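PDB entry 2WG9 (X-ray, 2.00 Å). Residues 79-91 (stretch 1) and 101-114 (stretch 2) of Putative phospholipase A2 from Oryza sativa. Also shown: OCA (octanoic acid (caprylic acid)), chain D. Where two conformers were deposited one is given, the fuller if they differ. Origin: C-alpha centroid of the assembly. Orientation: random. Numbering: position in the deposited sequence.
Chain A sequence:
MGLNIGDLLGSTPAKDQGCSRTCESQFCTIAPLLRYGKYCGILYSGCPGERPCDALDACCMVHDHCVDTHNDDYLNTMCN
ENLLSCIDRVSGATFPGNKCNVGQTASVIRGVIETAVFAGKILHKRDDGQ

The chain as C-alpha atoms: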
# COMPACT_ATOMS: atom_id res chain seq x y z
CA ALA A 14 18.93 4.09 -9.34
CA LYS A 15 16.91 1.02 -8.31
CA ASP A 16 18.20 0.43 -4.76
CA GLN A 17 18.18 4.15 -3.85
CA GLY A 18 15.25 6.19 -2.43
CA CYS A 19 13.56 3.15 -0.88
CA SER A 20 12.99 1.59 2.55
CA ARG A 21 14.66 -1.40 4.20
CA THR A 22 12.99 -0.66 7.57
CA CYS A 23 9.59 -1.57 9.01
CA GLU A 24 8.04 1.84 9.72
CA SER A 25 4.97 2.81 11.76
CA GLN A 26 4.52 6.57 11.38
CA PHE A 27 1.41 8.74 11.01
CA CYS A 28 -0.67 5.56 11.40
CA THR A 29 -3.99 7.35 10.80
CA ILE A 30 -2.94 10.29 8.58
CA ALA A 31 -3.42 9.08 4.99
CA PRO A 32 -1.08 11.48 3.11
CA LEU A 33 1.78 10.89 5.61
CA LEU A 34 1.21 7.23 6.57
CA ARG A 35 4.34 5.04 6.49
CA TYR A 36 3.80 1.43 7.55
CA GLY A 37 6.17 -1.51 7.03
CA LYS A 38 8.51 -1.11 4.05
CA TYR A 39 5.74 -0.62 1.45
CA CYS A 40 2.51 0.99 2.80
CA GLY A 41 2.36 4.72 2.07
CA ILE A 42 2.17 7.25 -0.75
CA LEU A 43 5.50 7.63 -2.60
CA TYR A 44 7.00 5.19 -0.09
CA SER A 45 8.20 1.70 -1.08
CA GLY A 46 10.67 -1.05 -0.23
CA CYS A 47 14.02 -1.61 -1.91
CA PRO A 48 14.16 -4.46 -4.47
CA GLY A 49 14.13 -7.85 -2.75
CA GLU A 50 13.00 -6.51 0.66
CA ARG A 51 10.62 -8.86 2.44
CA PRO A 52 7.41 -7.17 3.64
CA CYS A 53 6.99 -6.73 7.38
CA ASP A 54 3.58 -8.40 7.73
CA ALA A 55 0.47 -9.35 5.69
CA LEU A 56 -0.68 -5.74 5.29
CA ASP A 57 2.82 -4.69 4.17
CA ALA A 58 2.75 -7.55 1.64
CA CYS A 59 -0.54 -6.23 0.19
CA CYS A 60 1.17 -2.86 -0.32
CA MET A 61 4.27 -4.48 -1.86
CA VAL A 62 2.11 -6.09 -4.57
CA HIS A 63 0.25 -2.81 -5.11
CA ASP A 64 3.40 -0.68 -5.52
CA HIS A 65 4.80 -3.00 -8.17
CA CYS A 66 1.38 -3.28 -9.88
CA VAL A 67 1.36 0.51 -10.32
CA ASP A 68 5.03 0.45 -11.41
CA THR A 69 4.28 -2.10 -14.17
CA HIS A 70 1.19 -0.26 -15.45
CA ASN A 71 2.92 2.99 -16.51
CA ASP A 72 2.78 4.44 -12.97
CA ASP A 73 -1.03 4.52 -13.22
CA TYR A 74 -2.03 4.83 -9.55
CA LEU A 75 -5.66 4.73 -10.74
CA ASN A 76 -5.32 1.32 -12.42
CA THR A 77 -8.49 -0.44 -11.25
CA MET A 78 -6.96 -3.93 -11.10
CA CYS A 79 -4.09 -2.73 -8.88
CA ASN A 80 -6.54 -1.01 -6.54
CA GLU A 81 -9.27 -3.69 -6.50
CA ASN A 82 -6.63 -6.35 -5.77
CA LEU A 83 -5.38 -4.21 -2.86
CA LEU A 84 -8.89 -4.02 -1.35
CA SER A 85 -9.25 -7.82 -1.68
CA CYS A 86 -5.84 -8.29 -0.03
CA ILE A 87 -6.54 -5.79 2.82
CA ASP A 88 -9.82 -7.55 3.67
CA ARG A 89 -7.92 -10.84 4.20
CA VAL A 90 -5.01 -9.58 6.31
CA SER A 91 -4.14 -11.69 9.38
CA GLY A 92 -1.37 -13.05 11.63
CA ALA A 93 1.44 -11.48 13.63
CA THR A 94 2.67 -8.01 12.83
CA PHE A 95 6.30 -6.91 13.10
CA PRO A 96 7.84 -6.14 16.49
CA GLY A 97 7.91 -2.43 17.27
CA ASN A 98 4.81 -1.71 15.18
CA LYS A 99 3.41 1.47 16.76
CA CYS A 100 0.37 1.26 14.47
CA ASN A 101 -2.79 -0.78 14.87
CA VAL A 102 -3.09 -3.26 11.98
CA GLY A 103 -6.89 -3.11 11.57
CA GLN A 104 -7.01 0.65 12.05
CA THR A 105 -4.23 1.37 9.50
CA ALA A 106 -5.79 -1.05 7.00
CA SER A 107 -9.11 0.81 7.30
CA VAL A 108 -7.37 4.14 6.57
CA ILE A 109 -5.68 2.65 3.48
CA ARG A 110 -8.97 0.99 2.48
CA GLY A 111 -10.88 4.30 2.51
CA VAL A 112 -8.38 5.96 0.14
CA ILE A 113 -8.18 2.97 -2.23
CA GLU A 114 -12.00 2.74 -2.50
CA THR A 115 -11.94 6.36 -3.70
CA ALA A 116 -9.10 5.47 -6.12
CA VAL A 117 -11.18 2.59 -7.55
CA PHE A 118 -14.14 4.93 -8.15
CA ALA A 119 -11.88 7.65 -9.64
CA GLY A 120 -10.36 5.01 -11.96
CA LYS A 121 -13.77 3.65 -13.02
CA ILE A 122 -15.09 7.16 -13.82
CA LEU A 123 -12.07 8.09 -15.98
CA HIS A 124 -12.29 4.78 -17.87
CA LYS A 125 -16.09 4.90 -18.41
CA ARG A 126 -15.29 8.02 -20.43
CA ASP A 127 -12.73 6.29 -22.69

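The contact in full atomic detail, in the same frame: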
# COMPACT_ATOMS: atom_id res chain seq x y z
N CYS A 79 -5.02 -2.95 -9.99
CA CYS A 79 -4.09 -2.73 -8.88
C CYS A 79 -4.86 -2.41 -7.60
O CYS A 79 -4.61 -3.00 -6.55
CB CYS A 79 -3.10 -1.61 -9.19
SG CYS A 79 -2.04 -1.92 -10.63
N ASN A 80 -5.80 -1.48 -7.70
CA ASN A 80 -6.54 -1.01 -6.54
C ASN A 80 -7.58 -2.00 -6.00
O ASN A 80 -7.68 -2.18 -4.78
CB ASN A 80 -7.14 0.37 -6.84
CG ASN A 80 -6.08 1.45 -6.91
OD1 ASN A 80 -5.15 1.48 -6.10
ND2 ASN A 80 -6.21 2.35 -7.88
N GLU A 81 -8.32 -2.64 -6.90
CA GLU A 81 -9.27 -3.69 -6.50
C GLU A 81 -8.57 -4.88 -5.84
O GLU A 81 -9.06 -5.41 -4.84
CB GLU A 81 -10.13 -4.14 -7.68
CG GLU A 81 -11.11 -3.06 -8.16
CD GLU A 81 -12.06 -3.54 -9.24
OE1 GLU A 81 -13.19 -3.01 -9.30
OE2 GLU A 81 -11.70 -4.45 -10.02
N ASN A 82 -7.43 -5.29 -6.39
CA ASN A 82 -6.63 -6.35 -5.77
C ASN A 82 -6.15 -5.97 -4.37
O ASN A 82 -6.12 -6.82 -3.48
CB ASN A 82 -5.42 -6.72 -6.65
CG ASN A 82 -5.81 -7.47 -7.92
OD1 ASN A 82 -6.95 -7.93 -8.08
ND2 ASN A 82 -4.86 -7.61 -8.83
N LEU A 83 -5.79 -4.71 -4.18
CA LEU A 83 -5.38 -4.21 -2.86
C LEU A 83 -6.51 -4.32 -1.84
O LEU A 83 -6.30 -4.81 -0.73
CB LEU A 83 -4.83 -2.77 -2.94
CG LEU A 83 -4.28 -2.14 -1.65
CD1 LEU A 83 -3.26 -3.04 -0.94
CD2 LEU A 83 -3.65 -0.78 -1.88
N LEU A 84 -7.71 -3.90 -2.22
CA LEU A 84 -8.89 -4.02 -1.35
C LEU A 84 -9.16 -5.48 -0.96
O LEU A 84 -9.36 -5.77 0.22
CB LEU A 84 -10.14 -3.42 -2.02
CG LEU A 84 -10.17 -1.90 -2.27
CD1 LEU A 84 -11.48 -1.49 -2.95
CD2 LEU A 84 -9.97 -1.12 -0.97
N SER A 85 -9.12 -6.38 -1.94
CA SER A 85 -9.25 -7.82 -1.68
C SER A 85 -8.21 -8.31 -0.68
O SER A 85 -8.53 -9.02 0.27
CB SER A 85 -9.14 -8.62 -2.98
OG SER A 85 -10.16 -8.24 -3.90
N CYS A 86 -6.95 -7.90 -0.90
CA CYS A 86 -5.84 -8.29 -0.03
C CYS A 86 -6.01 -7.75 1.40
O CYS A 86 -5.92 -8.51 2.38
CB CYS A 86 -4.51 -7.81 -0.65
SG CYS A 86 -3.03 -8.52 0.11
N ILE A 87 -6.28 -6.44 1.52
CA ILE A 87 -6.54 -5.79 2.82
C ILE A 87 -7.61 -6.51 3.65
O ILE A 87 -7.44 -6.70 4.86
CB ILE A 87 -6.95 -4.30 2.63
CG1 ILE A 87 -5.74 -3.45 2.24
CG2 ILE A 87 -7.59 -3.74 3.91
CD1 ILE A 87 -6.13 -2.03 1.75
N ASP A 88 -8.71 -6.89 3.00
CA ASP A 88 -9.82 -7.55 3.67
C ASP A 88 -9.44 -8.93 4.26
O ASP A 88 -10.13 -9.46 5.12
CB ASP A 88 -11.02 -7.67 2.71
CG ASP A 88 -11.69 -6.32 2.42
OD1 ASP A 88 -11.43 -5.33 3.15
OD2 ASP A 88 -12.50 -6.25 1.46
N ARG A 89 -8.31 -9.48 3.81
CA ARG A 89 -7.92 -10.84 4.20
C ARG A 89 -6.61 -10.88 4.99
O ARG A 89 -5.97 -11.92 5.10
CB ARG A 89 -7.84 -11.73 2.96
CG ARG A 89 -9.21 -12.04 2.38
CD ARG A 89 -9.17 -12.22 0.87
NE ARG A 89 -10.52 -12.49 0.36
CZ ARG A 89 -11.39 -11.54 0.01
NH1 ARG A 89 -11.07 -10.26 0.10
NH2 ARG A 89 -12.59 -11.89 -0.44
N VAL A 90 -6.24 -9.73 5.55
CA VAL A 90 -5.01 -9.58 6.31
C VAL A 90 -5.14 -10.22 7.70
O VAL A 90 -6.12 -9.98 8.41
CB VAL A 90 -4.63 -8.08 6.39
CG1 VAL A 90 -3.80 -7.77 7.62
CG2 VAL A 90 -3.90 -7.66 5.12
N SER A 91 -4.16 -11.05 8.07
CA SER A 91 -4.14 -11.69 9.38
C SER A 91 -2.72 -12.07 9.85
O SER A 91 -1.74 -11.88 9.12
CB SER A 91 -5.05 -12.92 9.39
OG SER A 91 -4.62 -13.89 8.45
N ASN A 101 -1.82 0.30 14.75
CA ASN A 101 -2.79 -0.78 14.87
C ASN A 101 -3.10 -1.32 13.49
O ASN A 101 -3.49 -0.56 12.59
CB ASN A 101 -4.05 -0.24 15.55
CG ASN A 101 -5.09 -1.30 15.79
OD1 ASN A 101 -5.89 -1.61 14.91
ND2 ASN A 101 -5.08 -1.87 16.99
N VAL A 102 -2.93 -2.63 13.30
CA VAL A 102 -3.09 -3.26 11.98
C VAL A 102 -4.45 -2.95 11.35
O VAL A 102 -4.52 -2.40 10.25
CB VAL A 102 -2.84 -4.79 12.01
CG1 VAL A 102 -3.02 -5.39 10.63
CG2 VAL A 102 -1.44 -5.09 12.54
N GLY A 103 -5.53 -3.30 12.07
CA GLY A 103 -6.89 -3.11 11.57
C GLY A 103 -7.22 -1.66 11.29
O GLY A 103 -7.84 -1.35 10.28
N GLN A 104 -6.82 -0.79 12.20
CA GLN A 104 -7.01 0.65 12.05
C GLN A 104 -6.30 1.21 10.80
O GLN A 104 -6.92 1.91 10.00
CB GLN A 104 -6.52 1.38 13.29
CG GLN A 104 -6.87 2.86 13.33
CD GLN A 104 -6.27 3.58 14.53
OE1 GLN A 104 -5.18 3.24 15.01
NE2 GLN A 104 -6.98 4.60 15.01
N THR A 105 -5.01 0.89 10.64
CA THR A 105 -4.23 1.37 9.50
C THR A 105 -4.80 0.82 8.19
O THR A 105 -4.90 1.55 7.20
CB THR A 105 -2.73 1.00 9.63
OG1 THR A 105 -2.18 1.69 10.77
CG2 THR A 105 -1.93 1.41 8.39
N ALA A 106 -5.20 -0.45 8.19
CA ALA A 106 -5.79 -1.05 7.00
C ALA A 106 -7.07 -0.33 6.59
O ALA A 106 -7.33 -0.15 5.39
CB ALA A 106 -6.07 -2.53 7.23
N SER A 107 -7.86 0.10 7.57
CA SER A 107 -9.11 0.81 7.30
C SER A 107 -8.85 2.19 6.68
O SER A 107 -9.59 2.63 5.80
CB SER A 107 -9.96 0.93 8.56
OG SER A 107 -11.17 1.63 8.28
N VAL A 108 -7.78 2.85 7.13
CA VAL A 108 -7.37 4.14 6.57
C VAL A 108 -6.92 3.97 5.11
O VAL A 108 -7.33 4.74 4.22
CB VAL A 108 -6.28 4.84 7.45
CG1 VAL A 108 -5.78 6.13 6.79
CG2 VAL A 108 -6.83 5.14 8.85
N ILE A 109 -6.10 2.96 4.84
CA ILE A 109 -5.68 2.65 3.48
C ILE A 109 -6.90 2.30 2.63
O ILE A 109 -7.06 2.80 1.52
CB ILE A 109 -4.64 1.49 3.44
CG1 ILE A 109 -3.36 1.91 4.18
CG2 ILE A 109 -4.34 1.07 1.99
CD1 ILE A 109 -2.46 0.75 4.62
N ARG A 110 -7.78 1.45 3.18
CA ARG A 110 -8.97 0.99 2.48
C ARG A 110 -9.84 2.15 2.00
O ARG A 110 -10.29 2.15 0.86
CB ARG A 110 -9.80 0.03 3.33
CG ARG A 110 -10.53 -0.99 2.49
CD ARG A 110 -11.80 -1.58 3.14
NE ARG A 110 -12.26 -2.73 2.35
CZ ARG A 110 -13.01 -2.64 1.25
NH1 ARG A 110 -13.41 -1.45 0.79
NH2 ARG A 110 -13.37 -3.73 0.60
N GLY A 111 -10.08 3.13 2.87
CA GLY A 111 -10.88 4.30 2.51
C GLY A 111 -10.36 5.04 1.28
O GLY A 111 -11.13 5.37 0.37
N VAL A 112 -9.05 5.28 1.25
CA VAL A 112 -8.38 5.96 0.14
C VAL A 112 -8.44 5.16 -1.16
O VAL A 112 -8.69 5.71 -2.24
CB VAL A 112 -6.89 6.27 0.50
CG1 VAL A 112 -6.11 6.80 -0.70
CG2 VAL A 112 -6.82 7.26 1.66
N ILE A 113 -8.20 3.85 -1.05
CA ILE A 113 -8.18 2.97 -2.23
C ILE A 113 -9.58 2.78 -2.86
O ILE A 113 -9.71 2.70 -4.08
CB ILE A 113 -7.46 1.62 -1.94
CG1 ILE A 113 -5.99 1.87 -1.54
CG2 ILE A 113 -7.52 0.67 -3.16
CD1 ILE A 113 -5.15 2.67 -2.58
N GLU A 114 -10.62 2.74 -2.02
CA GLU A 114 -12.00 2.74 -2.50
C GLU A 114 -12.25 3.95 -3.41
O GLU A 114 -12.82 3.82 -4.49
CB GLU A 114 -12.98 2.80 -1.34
CG GLU A 114 -13.07 1.54 -0.51
CD GLU A 114 -13.83 1.75 0.79
OE1 GLU A 114 -14.63 2.72 0.87
OE2 GLU A 114 -13.63 0.96 1.74
C1 OCA D . 0.56 1.18 -0.94
C2 OCA D . -0.80 1.41 -0.26
C3 OCA D . -1.68 2.36 -1.06
C4 OCA D . -1.22 3.82 -0.96
C5 OCA D . -1.32 4.37 0.47
C6 OCA D . -2.71 4.95 0.75
C7 OCA D . -2.64 6.09 1.77
C8 OCA D . -3.25 5.66 3.11
O1 OCA D . 1.50 1.92 -0.59
O2 OCA D . 0.62 0.27 -1.79

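Two roughly antiparallel helices pack through an apolar seam of leucine, isoleucine, valine and alanine side chains, closed along one flank by a two-pronged salt bridge between Asp88 and Arg110. The helix that includes 79-88 and the helix that starts at Val102 run at 154° to each other, and their axes approach to 9.7 Å. Because the directions oppose, the register descends in one stretch as it climbs in the other: Asn80 lies by Ile113, Leu84 by Arg110, Ile87 by Ala106 and, past the first helix, Val90 by Gly103.

At the Asn80 end, Ile113 has the largest area covered by the partner stretch. Its CG2 sits 3.3 Å from Asn80 O, a carbonyl already accepting the backbone bond from Leu84 N, and 3.7 Å from Leu84 CD2; its CG1 lies 3.6 Å from Leu83 CD2. In the middle, Ile87 points toward the second helix and places its CD1 3.6 Å from Ile109 CG2 and its CG2 3.8 Å from Ala106 CB. The CA atoms of Asn80 and Ile113 are 6.1 Å apart, those of Leu84 and Arg110 6.3 Å and those of Ile87 and Ala106 6.4 Å, so the backbones keep a nearly even spacing along this part of the contact. The seam ends where Val90 CG1 meets Val102 CG1 at 3.9 Å; Val90 is already in loop, while Val102 opens the second helix.

The polar flank is built around Arg110. Its NE donates to Asp88 OD1 and its NH2 to Asp88 OD2, both at 2.8 Å and nearly linear, so the carboxylate meets the guanidinium edge-on with charge and hydrogen-bond geometry matched. Both side chains leave their backbones sideways, and their ends come nearer to the opposing stretch. Leu84 CD2 covers one face of the guanidinium and also packs 3.5 Å from Arg110 CG, adding apolar contact to the ionic pair. Within its own helix, Arg110 NH1 bonds to Glu114 OE2 at 2.6 Å, a second salt bridge that ties the same guanidinium to the following turn.

Asn101 caps the start of the second helix: its OD1 accepts from Gln104 N at 3.0 Å, satisfying an amide that has no preceding helical carbonyl to bond.

Octanoic acid extends the apolar surface beside the seam. Its C3 lies 3.8 Å from both Leu83 CD2 and Ile113 CD1, and its C8 lies 3.9 Å from Ile109 CA, so residues that join the helices also contact the fatty-acid chain, fitting for a putative phospholipase A2.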